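Local structure of lactaldehyde dehydrogenase (Methanocaldococcus jannaschii, 3PQA) at residues N246-L251 against H396-T401; A262-S267 against E293-K298; I281-S286 against I374-T379. The protein catalyses the NAD-dependent oxidation of lactaldehyde to lactate, a step in the biosynthesis of coenzyme F420. All blocks are in the same frame, centred on the assembly; numbering follows the deposited sequence.

Contact 1 of 3, residues N246-L251 against H396-T401; sequences NPNIVL and HSAIFT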
ATOM      1  N   ASN B 246     -14.805 -14.640  24.950  1.00 14.01           N
ATOM      2  CA  ASN B 246     -13.814 -13.567  24.814  1.00 13.39           C
ATOM      3  C   ASN B 246     -13.314 -13.031  26.162  1.00 12.88           C
ATOM      4  O   ASN B 246     -14.084 -12.449  26.905  1.00 13.25           O
ATOM      5  CB  ASN B 246     -14.386 -12.451  23.952  1.00 13.49           C
ATOM      6  CG  ASN B 246     -14.884 -12.958  22.621  1.00 15.10           C
ATOM      7  OD1 ASN B 246     -14.116 -13.427  21.800  1.00 13.65           O
ATOM      8  ND2 ASN B 246     -16.174 -12.880  22.421  1.00 13.46           N
ATOM      9  N   PRO B 247     -12.023 -13.230  26.464  1.00 12.80           N
ATOM     10  CA  PRO B 247     -11.539 -12.855  27.800  1.00 12.66           C
ATOM     11  C   PRO B 247     -11.230 -11.376  27.897  1.00 12.50           C
ATOM     12  O   PRO B 247     -10.621 -10.811  26.988  1.00 11.78           O
ATOM     13  CB  PRO B 247     -10.255 -13.675  27.947  1.00 12.72           C
ATOM     14  CG  PRO B 247      -9.719 -13.739  26.536  1.00 13.19           C
ATOM     15  CD  PRO B 247     -10.967 -13.888  25.669  1.00 12.85           C
ATOM     16  N   ASN B 248     -11.676 -10.776  28.999  1.00 12.41           N
ATOM     17  CA  ASN B 248     -11.452  -9.366  29.260  1.00 12.78           C
ATOM     18  C   ASN B 248     -10.691  -9.276  30.571  1.00 13.01           C
ATOM     19  O   ASN B 248     -11.173  -9.727  31.579  1.00 12.96           O
ATOM     20  CB  ASN B 248     -12.800  -8.635  29.347  1.00 12.93           C
ATOM     21  CG  ASN B 248     -13.471  -8.447  27.979  1.00 12.67           C
ATOM     22  OD1 ASN B 248     -13.599  -7.318  27.504  1.00 13.01           O
ATOM     23  ND2 ASN B 248     -13.930  -9.544  27.356  1.00 12.89           N
ATOM     24  N   ILE B 249      -9.520  -8.641  30.542  1.00 13.79           N
ATOM     25  CA  ILE B 249      -8.541  -8.713  31.628  1.00 15.34           C
ATOM     26  C   ILE B 249      -8.444  -7.359  32.296  1.00 15.54           C
ATOM     27  O   ILE B 249      -8.269  -6.363  31.621  1.00 15.44           O
ATOM     28  CB  ILE B 249      -7.150  -9.081  31.050  1.00 16.75           C
ATOM     29  CG1 ILE B 249      -7.187 -10.516  30.518  1.00 17.47           C
ATOM     30  CG2 ILE B 249      -6.008  -8.821  32.085  1.00 17.47           C
ATOM     31  CD1 ILE B 249      -6.067 -10.874  29.554  1.00 17.09           C
ATOM     32  N   VAL B 250      -8.545  -7.333  33.623  1.00 14.96           N
ATOM     33  CA  VAL B 250      -8.490  -6.068  34.350  1.00 14.72           C
ATOM     34  C   VAL B 250      -7.285  -6.148  35.267  1.00 14.70           C
ATOM     35  O   VAL B 250      -7.314  -6.893  36.259  1.00 14.40           O
ATOM     36  CB  VAL B 250      -9.771  -5.825  35.182  1.00 15.62           C
ATOM     37  CG1 VAL B 250      -9.687  -4.498  35.982  1.00 16.22           C
ATOM     38  CG2 VAL B 250     -11.013  -5.826  34.292  1.00 16.31           C
ATOM     39  N   LEU B 251      -6.228  -5.409  34.928  1.00 14.89           N
ATOM     40  CA  LEU B 251      -5.016  -5.386  35.765  1.00 16.18           C
ATOM     41  C   LEU B 251      -5.204  -4.459  36.969  1.00 15.67           C
ATOM     42  O   LEU B 251      -6.092  -3.618  36.976  1.00 14.46           O
ATOM     43  CB  LEU B 251      -3.784  -4.969  34.960  1.00 18.72           C
ATOM     44  CG  LEU B 251      -3.399  -5.867  33.777  1.00 18.85           C
ATOM     45  CD1 LEU B 251      -2.016  -5.501  33.278  1.00 18.99           C
ATOM     46  CD2 LEU B 251      -3.418  -7.324  34.180  1.00 18.97           C
ATOM     47  N   HIS B 396     -11.934 -12.078  20.005  1.00 11.96           N
ATOM     48  CA  HIS B 396     -11.430 -10.851  20.639  1.00 12.24           C
ATOM     49  C   HIS B 396     -11.026 -11.056  22.099  1.00 12.00           C
ATOM     50  O   HIS B 396     -11.584 -11.898  22.797  1.00 12.56           O
ATOM     51  CB  HIS B 396     -12.485  -9.747  20.542  1.00 13.77           C
ATOM     52  CG  HIS B 396     -12.416  -8.939  19.279  1.00 14.02           C
ATOM     53  ND1 HIS B 396     -12.985  -7.689  19.170  1.00 13.99           N
ATOM     54  CD2 HIS B 396     -11.834  -9.192  18.081  1.00 14.00           C
ATOM     55  CE1 HIS B 396     -12.766  -7.209  17.957  1.00 14.05           C
ATOM     56  NE2 HIS B 396     -12.064  -8.103  17.278  1.00 14.05           N
ATOM     57  N   SER B 397     -10.060 -10.256  22.546  1.00 11.50           N
ATOM     58  CA  SER B 397      -9.674 -10.194  23.940  1.00 10.84           C
ATOM     59  C   SER B 397      -9.514  -8.722  24.301  1.00 10.94           C
ATOM     60  O   SER B 397      -9.455  -7.861  23.415  1.00 11.16           O
ATOM     61  CB  SER B 397      -8.356 -10.942  24.144  1.00 11.55           C
ATOM     62  OG  SER B 397      -7.337 -10.419  23.302  1.00 12.88           O
ATOM     63  N   ALA B 398      -9.471  -8.425  25.593  1.00 10.67           N
ATOM     64  CA  ALA B 398      -9.295  -7.033  26.020  1.00 10.92           C
ATOM     65  C   ALA B 398      -8.477  -7.003  27.279  1.00 12.29           C
ATOM     66  O   ALA B 398      -8.488  -7.975  28.054  1.00 13.01           O
ATOM     67  CB  ALA B 398     -10.655  -6.333  26.257  1.00 10.71           C
ATOM     68  N   ILE B 399      -7.788  -5.887  27.468  1.00 12.89           N
ATOM     69  CA  ILE B 399      -7.003  -5.633  28.671  1.00 14.55           C
ATOM     70  C   ILE B 399      -7.159  -4.182  29.120  1.00 14.27           C
ATOM     71  O   ILE B 399      -7.076  -3.251  28.310  1.00 14.09           O
ATOM     72  CB  ILE B 399      -5.509  -5.979  28.469  1.00 17.15           C
ATOM     73  CG1 ILE B 399      -4.721  -5.624  29.734  1.00 18.18           C
ATOM     74  CG2 ILE B 399      -4.919  -5.263  27.250  1.00 18.21           C
ATOM     75  CD1 ILE B 399      -3.439  -6.330  29.868  1.00 18.04           C
ATOM     76  N   PHE B 400      -7.375  -4.008  30.418  1.00 13.45           N
ATOM     77  CA  PHE B 400      -7.507  -2.693  31.008  1.00 13.38           C
ATOM     78  C   PHE B 400      -6.285  -2.488  31.874  1.00 14.03           C
ATOM     79  O   PHE B 400      -6.058  -3.243  32.826  1.00 13.33           O
ATOM     80  CB  PHE B 400      -8.800  -2.607  31.825  1.00 13.88           C
ATOM     81  CG  PHE B 400     -10.045  -2.688  30.978  1.00 13.66           C
ATOM     82  CD1 PHE B 400     -10.546  -3.920  30.573  1.00 13.97           C
ATOM     83  CD2 PHE B 400     -10.701  -1.519  30.581  1.00 13.93           C
ATOM     84  CE1 PHE B 400     -11.685  -3.994  29.770  1.00 13.77           C
ATOM     85  CE2 PHE B 400     -11.848  -1.579  29.782  1.00 13.71           C
ATOM     86  CZ  PHE B 400     -12.352  -2.824  29.394  1.00 14.03           C
ATOM     87  N   THR B 401      -5.494  -1.468  31.533  1.00 14.60           N
ATOM     88  CA  THR B 401      -4.262  -1.142  32.244  1.00 15.19           C
ATOM     89  C   THR B 401      -3.800   0.228  31.774  1.00 15.68           C
ATOM     90  O   THR B 401      -4.180   0.667  30.679  1.00 15.00           O
ATOM     91  CB  THR B 401      -3.120  -2.207  32.002  1.00 15.24           C
ATOM     92  OG1 THR B 401      -1.965  -1.884  32.791  1.00 14.39           O
ATOM     93  CG2 THR B 401      -2.720  -2.307  30.507  1.00 14.41           C
TER
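With CG anti to its carbonyl carbon (chi1 -54°), Asn246 holds its amide oxygen against the first residue of strand 396-400, and a similar first torsion in Phe400 (chi1 -67°) turns the edge of that ring toward Ile249 O of strand 246-250. The two segments are neighbouring parallel strands of the alpha/beta sheet that forms the core of the catalytic domain in aldehyde dehydrogenases. Asn246 OD1 accepts from His396 N at 3.1 Å, the donor standing well above the amide plane. The ND2 of the same side chain donates to the carbonyl oxygens of Ser277 and Cys275, the latter probably the catalytic cysteine, so a single amide ties the strand ends to the chain around the active site. Beyond it runs a regular parallel ladder. Pro247 O takes Ala398 N, Ala398 O takes Ile249 N, and Ile249 O takes Phe400 N at 2.8 Å, almost in line with the carbonyl. That oxygen is further covered by Ile399 CA at 3.3 Å and by Phe400 CD1 at 3.5 Å, the ring meeting it edge-on. Asn248, Ala398, Val250 and Phe400 share the face under helix 256-268. There Asn248 OD1 comes within 3.3 Å of the methyl CB of Ala398; its hydrogen bond, however, comes from Ser425 N. The opposite face carries Ile249 and Ile399, which both pack on helix 404-413, Ile249 also on helix 384-388. Ile399 CD1 lies 3.8 Å from Leu251 CD1, closing that layer where the strands end. Finally, Leu251 and Thr401 extend alongside one another, with Leu251 CD1 3.6 Å from Thr401 OG1, a hydroxyl also engaged with Asp253 OD1 and the backbone N of Asp403.

Contact 2 of 3, residues A262-S267 against E293-K298; sequences ALIKGS and EMFVNK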
ATOM      1  N   ALA B 262     -17.102   0.151  30.551  1.00 13.22           N
ATOM      2  CA  ALA B 262     -16.793  -0.533  29.289  1.00 12.47           C
ATOM      3  C   ALA B 262     -17.260  -1.971  29.335  1.00 12.10           C
ATOM      4  O   ALA B 262     -17.772  -2.484  28.330  1.00 12.88           O
ATOM      5  CB  ALA B 262     -15.292  -0.468  28.978  1.00 12.97           C
ATOM      6  N   LEU B 263     -17.102  -2.618  30.494  1.00 12.83           N
ATOM      7  CA  LEU B 263     -17.447  -4.038  30.606  1.00 14.06           C
ATOM      8  C   LEU B 263     -18.939  -4.275  30.764  1.00 13.16           C
ATOM      9  O   LEU B 263     -19.432  -5.329  30.370  1.00 13.82           O
ATOM     10  CB  LEU B 263     -16.633  -4.742  31.704  1.00 16.82           C
ATOM     11  CG  LEU B 263     -15.139  -4.901  31.370  1.00 16.78           C
ATOM     12  CD1 LEU B 263     -14.326  -5.182  32.631  1.00 17.18           C
ATOM     13  CD2 LEU B 263     -14.903  -6.008  30.321  1.00 17.13           C
ATOM     14  N   ILE B 264     -19.651  -3.306  31.335  1.00 13.05           N
ATOM     15  CA  ILE B 264     -21.123  -3.354  31.368  1.00 13.51           C
ATOM     16  C   ILE B 264     -21.667  -3.386  29.940  1.00 13.07           C
ATOM     17  O   ILE B 264     -22.483  -4.237  29.616  1.00 13.47           O
ATOM     18  CB  ILE B 264     -21.738  -2.191  32.213  1.00 14.92           C
ATOM     19  CG1 ILE B 264     -21.512  -2.448  33.706  1.00 15.71           C
ATOM     20  CG2 ILE B 264     -23.227  -1.993  31.903  1.00 15.67           C
ATOM     21  CD1 ILE B 264     -22.329  -3.627  34.288  1.00 15.04           C
ATOM     22  N   LYS B 265     -21.190  -2.492  29.080  1.00 13.20           N
ATOM     23  CA  LYS B 265     -21.569  -2.504  27.656  1.00 15.10           C
ATOM     24  C   LYS B 265     -21.211  -3.836  26.995  1.00 13.01           C
ATOM     25  O   LYS B 265     -22.057  -4.490  26.374  1.00 13.34           O
ATOM     26  CB  LYS B 265     -20.888  -1.353  26.897  1.00 20.78           C
ATOM     27  CG  LYS B 265     -21.386   0.025  27.297  1.00 24.79           C
ATOM     28  CD  LYS B 265     -20.757   1.095  26.423  1.00 22.94           C
ATOM     29  CE  LYS B 265     -20.449   2.385  27.204  1.00 25.11           C
ATOM     30  NZ  LYS B 265     -21.593   3.335  27.311  1.00 23.74           N
ATOM     31  N   GLY B 266     -19.954  -4.248  27.148  1.00 12.09           N
ATOM     32  CA  GLY B 266     -19.443  -5.452  26.491  1.00 11.57           C
ATOM     33  C   GLY B 266     -20.157  -6.719  26.939  1.00 11.80           C
ATOM     34  O   GLY B 266     -20.330  -7.666  26.153  1.00 13.24           O
ATOM     35  N   SER B 267     -20.567  -6.729  28.207  1.00 11.94           N
ATOM     36  CA  SER B 267     -21.276  -7.862  28.786  1.00 11.44           C
ATOM     37  C   SER B 267     -22.733  -7.935  28.370  1.00 12.42           C
ATOM     38  O   SER B 267     -23.264  -9.037  28.178  1.00 12.97           O
ATOM     39  CB  SER B 267     -21.215  -7.784  30.316  1.00 11.01           C
ATOM     40  OG  SER B 267     -19.899  -8.031  30.759  1.00 13.57           O
ATOM     41  N   GLU B 293     -17.958  -5.442  43.218  1.00 19.58           N
ATOM     42  CA  GLU B 293     -19.000  -4.611  43.810  1.00 21.89           C
ATOM     43  C   GLU B 293     -19.481  -3.538  42.824  1.00 20.34           C
ATOM     44  O   GLU B 293     -20.690  -3.362  42.630  1.00 19.96           O
ATOM     45  CB  GLU B 293     -18.515  -3.964  45.116  1.00 26.29           C
ATOM     46  CG  GLU B 293     -19.577  -3.128  45.804  1.00 30.15           C
ATOM     47  CD  GLU B 293     -19.029  -2.220  46.896  1.00 27.85           C
ATOM     48  OE1 GLU B 293     -19.843  -1.538  47.536  1.00 30.44           O
ATOM     49  OE2 GLU B 293     -17.800  -2.168  47.103  1.00 30.29           O
ATOM     50  N   MET B 294     -18.537  -2.836  42.192  1.00 19.47           N
ATOM     51  CA  MET B 294     -18.872  -1.781  41.235  1.00 19.55           C
ATOM     52  C   MET B 294     -19.631  -2.356  40.026  1.00 17.85           C
ATOM     53  O   MET B 294     -20.615  -1.778  39.564  1.00 17.18           O
ATOM     54  CB  MET B 294     -17.612  -1.020  40.770  1.00 21.87           C
ATOM     55  CG  MET B 294     -16.837  -0.263  41.872  1.00 23.15           C
ATOM     56  SD  MET B 294     -15.147   0.246  41.395  1.00 22.30           S
ATOM     57  CE  MET B 294     -15.518   1.471  40.165  1.00 23.26           C
ATOM     58  N   PHE B 295     -19.177  -3.508  39.534  1.00 16.36           N
ATOM     59  CA  PHE B 295     -19.736  -4.134  38.338  1.00 15.89           C
ATOM     60  C   PHE B 295     -21.158  -4.662  38.573  1.00 15.54           C
ATOM     61  O   PHE B 295     -22.057  -4.396  37.787  1.00 16.21           O
ATOM     62  CB  PHE B 295     -18.791  -5.236  37.861  1.00 16.60           C
ATOM     63  CG  PHE B 295     -19.188  -5.873  36.555  1.00 17.05           C
ATOM     64  CD1 PHE B 295     -19.106  -5.162  35.356  1.00 16.68           C
ATOM     65  CD2 PHE B 295     -19.611  -7.192  36.530  1.00 16.71           C
ATOM     66  CE1 PHE B 295     -19.458  -5.769  34.149  1.00 17.07           C
ATOM     67  CE2 PHE B 295     -19.961  -7.815  35.338  1.00 17.09           C
ATOM     68  CZ  PHE B 295     -19.890  -7.101  34.141  1.00 16.65           C
ATOM     69  N   VAL B 296     -21.357  -5.380  39.678  1.00 15.66           N
ATOM     70  CA  VAL B 296     -22.694  -5.856  40.055  1.00 16.53           C
ATOM     71  C   VAL B 296     -23.672  -4.679  40.237  1.00 16.56           C
ATOM     72  O   VAL B 296     -24.792  -4.710  39.724  1.00 16.39           O
ATOM     73  CB  VAL B 296     -22.630  -6.734  41.330  1.00 17.34           C
ATOM     74  CG1 VAL B 296     -24.022  -6.996  41.888  1.00 17.74           C
ATOM     75  CG2 VAL B 296     -21.907  -8.056  41.043  1.00 17.65           C
ATOM     76  N   ASN B 297     -23.226  -3.628  40.929  1.00 17.16           N
ATOM     77  CA  ASN B 297     -24.069  -2.451  41.190  1.00 18.68           C
ATOM     78  C   ASN B 297     -24.578  -1.756  39.932  1.00 18.53           C
ATOM     79  O   ASN B 297     -25.725  -1.319  39.890  1.00 18.38           O
ATOM     80  CB  ASN B 297     -23.357  -1.439  42.094  1.00 20.41           C
ATOM     81  CG  ASN B 297     -23.374  -1.849  43.545  1.00 20.08           C
ATOM     82  OD1 ASN B 297     -24.012  -2.838  43.912  1.00 20.72           O
ATOM     83  ND2 ASN B 297     -22.670  -1.095  44.385  1.00 20.78           N
ATOM     84  N   LYS B 298     -23.722  -1.663  38.915  1.00 19.55           N
ATOM     85  CA  LYS B 298     -24.094  -1.057  37.644  1.00 21.32           C
ATOM     86  C   LYS B 298     -24.994  -1.997  36.844  1.00 20.49           C
ATOM     87  O   LYS B 298     -25.900  -1.547  36.145  1.00 20.64           O
ATOM     88  CB  LYS B 298     -22.848  -0.658  36.835  1.00 24.24           C
ATOM     89  CG  LYS B 298     -21.942   0.412  37.490  1.00 25.42           C
ATOM     90  CD  LYS B 298     -22.523   1.827  37.449  1.00 25.24           C
ATOM     91  CE  LYS B 298     -21.395   2.867  37.394  1.00 25.53           C
ATOM     92  NZ  LYS B 298     -21.834   4.175  36.802  1.00 25.72           N
TER
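Phe295 presents the edge of its ring to helix 256-268: CE1 lies 3.7 Å from the carbonyl carbon of Leu263 and CZ 3.5 Å from Ser267 OG, both close to the ring plane. Ile264 comes in obliquely, its CD1 3.6 Å from Phe295 CE1, the two side chains overlapping as they reach out from their helices in opposing senses. Within helix 288-300, the ring of Phe291 meets that of Phe295 with the planes nearly parallel. The Ser267 hydroxyl is satisfied within its own helix: OG donates to Leu263 O at 2.8 Å, while Ser267 N reaches the same oxygen from the opposite face of its plane. Farther along, Ile264 CG1 rests 3.8 Å from Lys298 CB, and the lysine side chain also touches Val260 and Asn261 of helix 256-268. This is interhelical packing by side chains, the axes crossing at -53° and 10.2 Å apart. Both helices cover one face of the catalytic-domain sheet: Leu263 reaches down to strands 246-250 and 278-284, Ser267 touches Ile374, and Phe295 settles on Ile281 and Ile376.

Contact 3 of 3, residues I281-S286 against I374-T379; sequences ILVDES and IPIIRT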
ATOM      1  N   ILE B 281     -14.335 -12.373  32.657  1.00 13.99           N
ATOM      2  CA  ILE B 281     -13.529 -11.243  33.136  1.00 14.52           C
ATOM      3  C   ILE B 281     -12.498 -11.844  34.077  1.00 14.82           C
ATOM      4  O   ILE B 281     -12.878 -12.564  35.019  1.00 14.27           O
ATOM      5  CB  ILE B 281     -14.380 -10.163  33.881  1.00 15.01           C
ATOM      6  CG1 ILE B 281     -15.448  -9.583  32.946  1.00 15.45           C
ATOM      7  CG2 ILE B 281     -13.485  -9.042  34.469  1.00 15.51           C
ATOM      8  CD1 ILE B 281     -16.407  -8.600  33.614  1.00 15.22           C
ATOM      9  N   LEU B 282     -11.220 -11.591  33.787  1.00 14.31           N
ATOM     10  CA  LEU B 282     -10.120 -11.910  34.690  1.00 15.11           C
ATOM     11  C   LEU B 282      -9.725 -10.624  35.405  1.00 15.26           C
ATOM     12  O   LEU B 282      -9.469  -9.607  34.762  1.00 14.72           O
ATOM     13  CB  LEU B 282      -8.937 -12.518  33.922  1.00 15.80           C
ATOM     14  CG  LEU B 282      -9.274 -13.610  32.903  1.00 15.15           C
ATOM     15  CD1 LEU B 282      -8.005 -14.118  32.219  1.00 15.90           C
ATOM     16  CD2 LEU B 282     -10.007 -14.752  33.588  1.00 15.93           C
ATOM     17  N   VAL B 283      -9.697 -10.664  36.732  1.00 14.88           N
ATOM     18  CA  VAL B 283      -9.413  -9.465  37.511  1.00 14.86           C
ATOM     19  C   VAL B 283      -8.346  -9.757  38.558  1.00 14.88           C
ATOM     20  O   VAL B 283      -8.357 -10.810  39.190  1.00 14.38           O
ATOM     21  CB  VAL B 283     -10.713  -8.849  38.136  1.00 15.35           C
ATOM     22  CG1 VAL B 283     -11.426  -9.843  39.073  1.00 16.34           C
ATOM     23  CG2 VAL B 283     -10.414  -7.518  38.835  1.00 16.41           C
ATOM     24  N   ASP B 284      -7.403  -8.833  38.709  1.00 15.09           N
ATOM     25  CA  ASP B 284      -6.353  -9.000  39.711  1.00 16.24           C
ATOM     26  C   ASP B 284      -6.950  -9.183  41.102  1.00 17.02           C
ATOM     27  O   ASP B 284      -7.853  -8.436  41.483  1.00 15.91           O
ATOM     28  CB  ASP B 284      -5.406  -7.807  39.720  1.00 17.50           C
ATOM     29  CG  ASP B 284      -4.127  -8.107  40.475  1.00 17.57           C
ATOM     30  OD1 ASP B 284      -3.161  -8.546  39.827  1.00 17.59           O
ATOM     31  OD2 ASP B 284      -4.100  -7.945  41.716  1.00 17.63           O
ATOM     32  N   GLU B 285      -6.421 -10.160  41.844  1.00 17.95           N
ATOM     33  CA  GLU B 285      -6.839 -10.444  43.224  1.00 19.71           C
ATOM     34  C   GLU B 285      -6.934  -9.192  44.071  1.00 19.25           C
ATOM     35  O   GLU B 285      -7.864  -9.048  44.885  1.00 18.73           O
ATOM     36  CB  GLU B 285      -5.856 -11.404  43.908  1.00 21.38           C
ATOM     37  CG  GLU B 285      -6.010 -12.851  43.470  1.00 23.43           C
ATOM     38  CD  GLU B 285      -5.011 -13.793  44.129  1.00 21.99           C
ATOM     39  OE1 GLU B 285      -4.276 -13.354  45.044  1.00 23.59           O
ATOM     40  OE2 GLU B 285      -4.940 -14.965  43.707  1.00 23.57           O
ATOM     41  N   SER B 286      -5.965  -8.301  43.883  1.00 19.55           N
ATOM     42  CA  SER B 286      -5.815  -7.133  44.741  1.00 20.52           C
ATOM     43  C   SER B 286      -6.985  -6.150  44.592  1.00 20.19           C
ATOM     44  O   SER B 286      -7.272  -5.389  45.517  1.00 20.18           O
ATOM     45  CB  SER B 286      -4.463  -6.435  44.500  1.00 21.35           C
ATOM     46  OG  SER B 286      -4.543  -5.497  43.436  1.00 26.62           O
ATOM     47  N   ILE B 374     -22.012 -13.604  32.958  1.00 15.52           N
ATOM     48  CA  ILE B 374     -20.615 -13.197  33.064  1.00 16.58           C
ATOM     49  C   ILE B 374     -19.891 -13.873  34.233  1.00 17.24           C
ATOM     50  O   ILE B 374     -20.169 -13.559  35.403  1.00 17.28           O
ATOM     51  CB  ILE B 374     -20.480 -11.664  33.233  1.00 16.95           C
ATOM     52  CG1 ILE B 374     -21.364 -10.902  32.225  1.00 17.21           C
ATOM     53  CG2 ILE B 374     -18.991 -11.235  33.194  1.00 17.07           C
ATOM     54  CD1 ILE B 374     -21.075 -11.219  30.726  1.00 16.95           C
ATOM     55  N   PRO B 375     -18.961 -14.795  33.920  1.00 17.03           N
ATOM     56  CA  PRO B 375     -18.067 -15.343  34.939  1.00 16.94           C
ATOM     57  C   PRO B 375     -16.907 -14.391  35.188  1.00 16.80           C
ATOM     58  O   PRO B 375     -16.329 -13.834  34.237  1.00 16.34           O
ATOM     59  CB  PRO B 375     -17.559 -16.631  34.310  1.00 17.22           C
ATOM     60  CG  PRO B 375     -17.569 -16.319  32.818  1.00 16.25           C
ATOM     61  CD  PRO B 375     -18.718 -15.382  32.586  1.00 17.23           C
ATOM     62  N   ILE B 376     -16.593 -14.199  36.466  1.00 16.39           N
ATOM     63  CA  ILE B 376     -15.477 -13.365  36.886  1.00 16.44           C
ATOM     64  C   ILE B 376     -14.523 -14.270  37.652  1.00 16.83           C
ATOM     65  O   ILE B 376     -14.956 -15.004  38.545  1.00 16.18           O
ATOM     66  CB  ILE B 376     -15.940 -12.210  37.805  1.00 16.65           C
ATOM     67  CG1 ILE B 376     -16.893 -11.270  37.041  1.00 16.72           C
ATOM     68  CG2 ILE B 376     -14.719 -11.442  38.358  1.00 16.75           C
ATOM     69  CD1 ILE B 376     -17.602 -10.241  37.898  1.00 16.70           C
ATOM     70  N   ILE B 377     -13.239 -14.226  37.292  1.00 16.76           N
ATOM     71  CA  ILE B 377     -12.228 -15.061  37.916  1.00 17.85           C
ATOM     72  C   ILE B 377     -11.169 -14.159  38.509  1.00 17.93           C
ATOM     73  O   ILE B 377     -10.553 -13.366  37.789  1.00 16.71           O
ATOM     74  CB  ILE B 377     -11.548 -16.012  36.899  1.00 19.54           C
ATOM     75  CG1 ILE B 377     -12.575 -16.906  36.196  1.00 20.72           C
ATOM     76  CG2 ILE B 377     -10.421 -16.820  37.572  1.00 20.78           C
ATOM     77  CD1 ILE B 377     -13.233 -16.251  34.962  1.00 19.80           C
ATOM     78  N   ARG B 378     -10.957 -14.252  39.820  1.00 18.06           N
ATOM     79  CA  ARG B 378      -9.890 -13.458  40.426  1.00 19.51           C
ATOM     80  C   ARG B 378      -8.589 -14.252  40.366  1.00 18.81           C
ATOM     81  O   ARG B 378      -8.570 -15.458  40.632  1.00 18.75           O
ATOM     82  CB  ARG B 378     -10.234 -12.999  41.857  1.00 23.28           C
ATOM     83  CG  ARG B 378     -10.024 -14.031  42.954  1.00 24.55           C
ATOM     84  CD  ARG B 378     -10.361 -13.430  44.311  1.00 24.26           C
ATOM     85  NE  ARG B 378     -11.776 -13.074  44.406  1.00 24.99           N
ATOM     86  CZ  ARG B 378     -12.271 -12.120  45.193  1.00 24.73           C
ATOM     87  NH1 ARG B 378     -13.579 -11.876  45.198  1.00 25.21           N
ATOM     88  NH2 ARG B 378     -11.463 -11.403  45.970  1.00 25.13           N
ATOM     89  N   THR B 379      -7.508 -13.592  39.969  1.00 18.98           N
ATOM     90  CA  THR B 379      -6.251 -14.285  39.790  1.00 20.10           C
ATOM     91  C   THR B 379      -5.060 -13.342  39.897  1.00 19.08           C
ATOM     92  O   THR B 379      -5.233 -12.140  40.077  1.00 19.08           O
ATOM     93  CB  THR B 379      -6.222 -15.046  38.433  1.00 22.31           C
ATOM     94  OG1 THR B 379      -5.052 -15.862  38.381  1.00 25.30           O
ATOM     95  CG2 THR B 379      -6.225 -14.081  37.272  1.00 25.19           C
TER
HETATM   96  O   HOH W   1      -8.541 -11.387  46.526  1.00 28.03           O
HETATM   97  O   HOH W   2      -6.592 -16.519  42.704  1.00 37.86           O
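A parallel beta pair within the catalytic-domain sheet joins strand 278-284 to strand 373-379, the twist of the sheet setting their directions 30° apart. Ile281 N donates to Pro375 O, Ile281 O accepts from Ile377 N at 2.8 Å, and the alternation continues through Val283 and Thr379 until Glu285 N closes it on Thr379 O at 2.9 Å. CA-H groups lean on several of the same oxygens. On the face covered by helices 256-268 and 288-300, the side chains of Ile281 and Ile374 meet at an oblique angle, CD1 of Ile281 3.7 Å from CG2 of Ile374. Val283 meets Ile376 on that face too: with chi1 at 60° its CG1 branch is the one turned to Ile376, 3.7 Å from CG2 of that residue. On the other face, Leu282 and Ile377 rise from the sheet as neighbours, with Leu282 CD2 3.8 Å from Ile377 CD1; Leu282 also touches helix 384-388.

At the end of the pair, the CA of Asp284 leans on Thr379 O, while its side chain leaves the backbone on the side away from strand 373-379 and OD2 accepts Ser286 N at 2.9 Å, an Asx turn. With an alanine in place of Asp284, the amide of Ser286 would probably be left without this acceptor and the turn that leads into helix 288-300 would be freer to shift. Arg378 borders the same corner, its aliphatic CG near that of Glu285. Its guanidinium forms salt bridges with Glu357 and Asp289, which are likely to balance its charge. A water in the guanidinium plane completes the corner, accepting from Arg378 NH2 at 3.0 Å and donating to Glu285 O.

All three contacts belong to one layered unit of the catalytic domain. Contacts 1 and 3, their centres about 10 Å apart, are pairings in a single sheet, joined where strand 246-250 bonds to strand 278-284; the local order is 396-400, 246-250, 278-284, 373-379. Contact 2 lies on one face of this sheet, with its centre about 14 Å from that of contact 1 and 13 Å from that of contact 3. Along the chain, strand 246-250, helix 256-268 and strand 278-284 form a beta-alpha-beta crossover, followed by helix 288-300; strands 373-379 and 396-400 arrive later and flank the pair. Distant sequence is thus gathered around a core whose contact 1 end adjoins the probable active site.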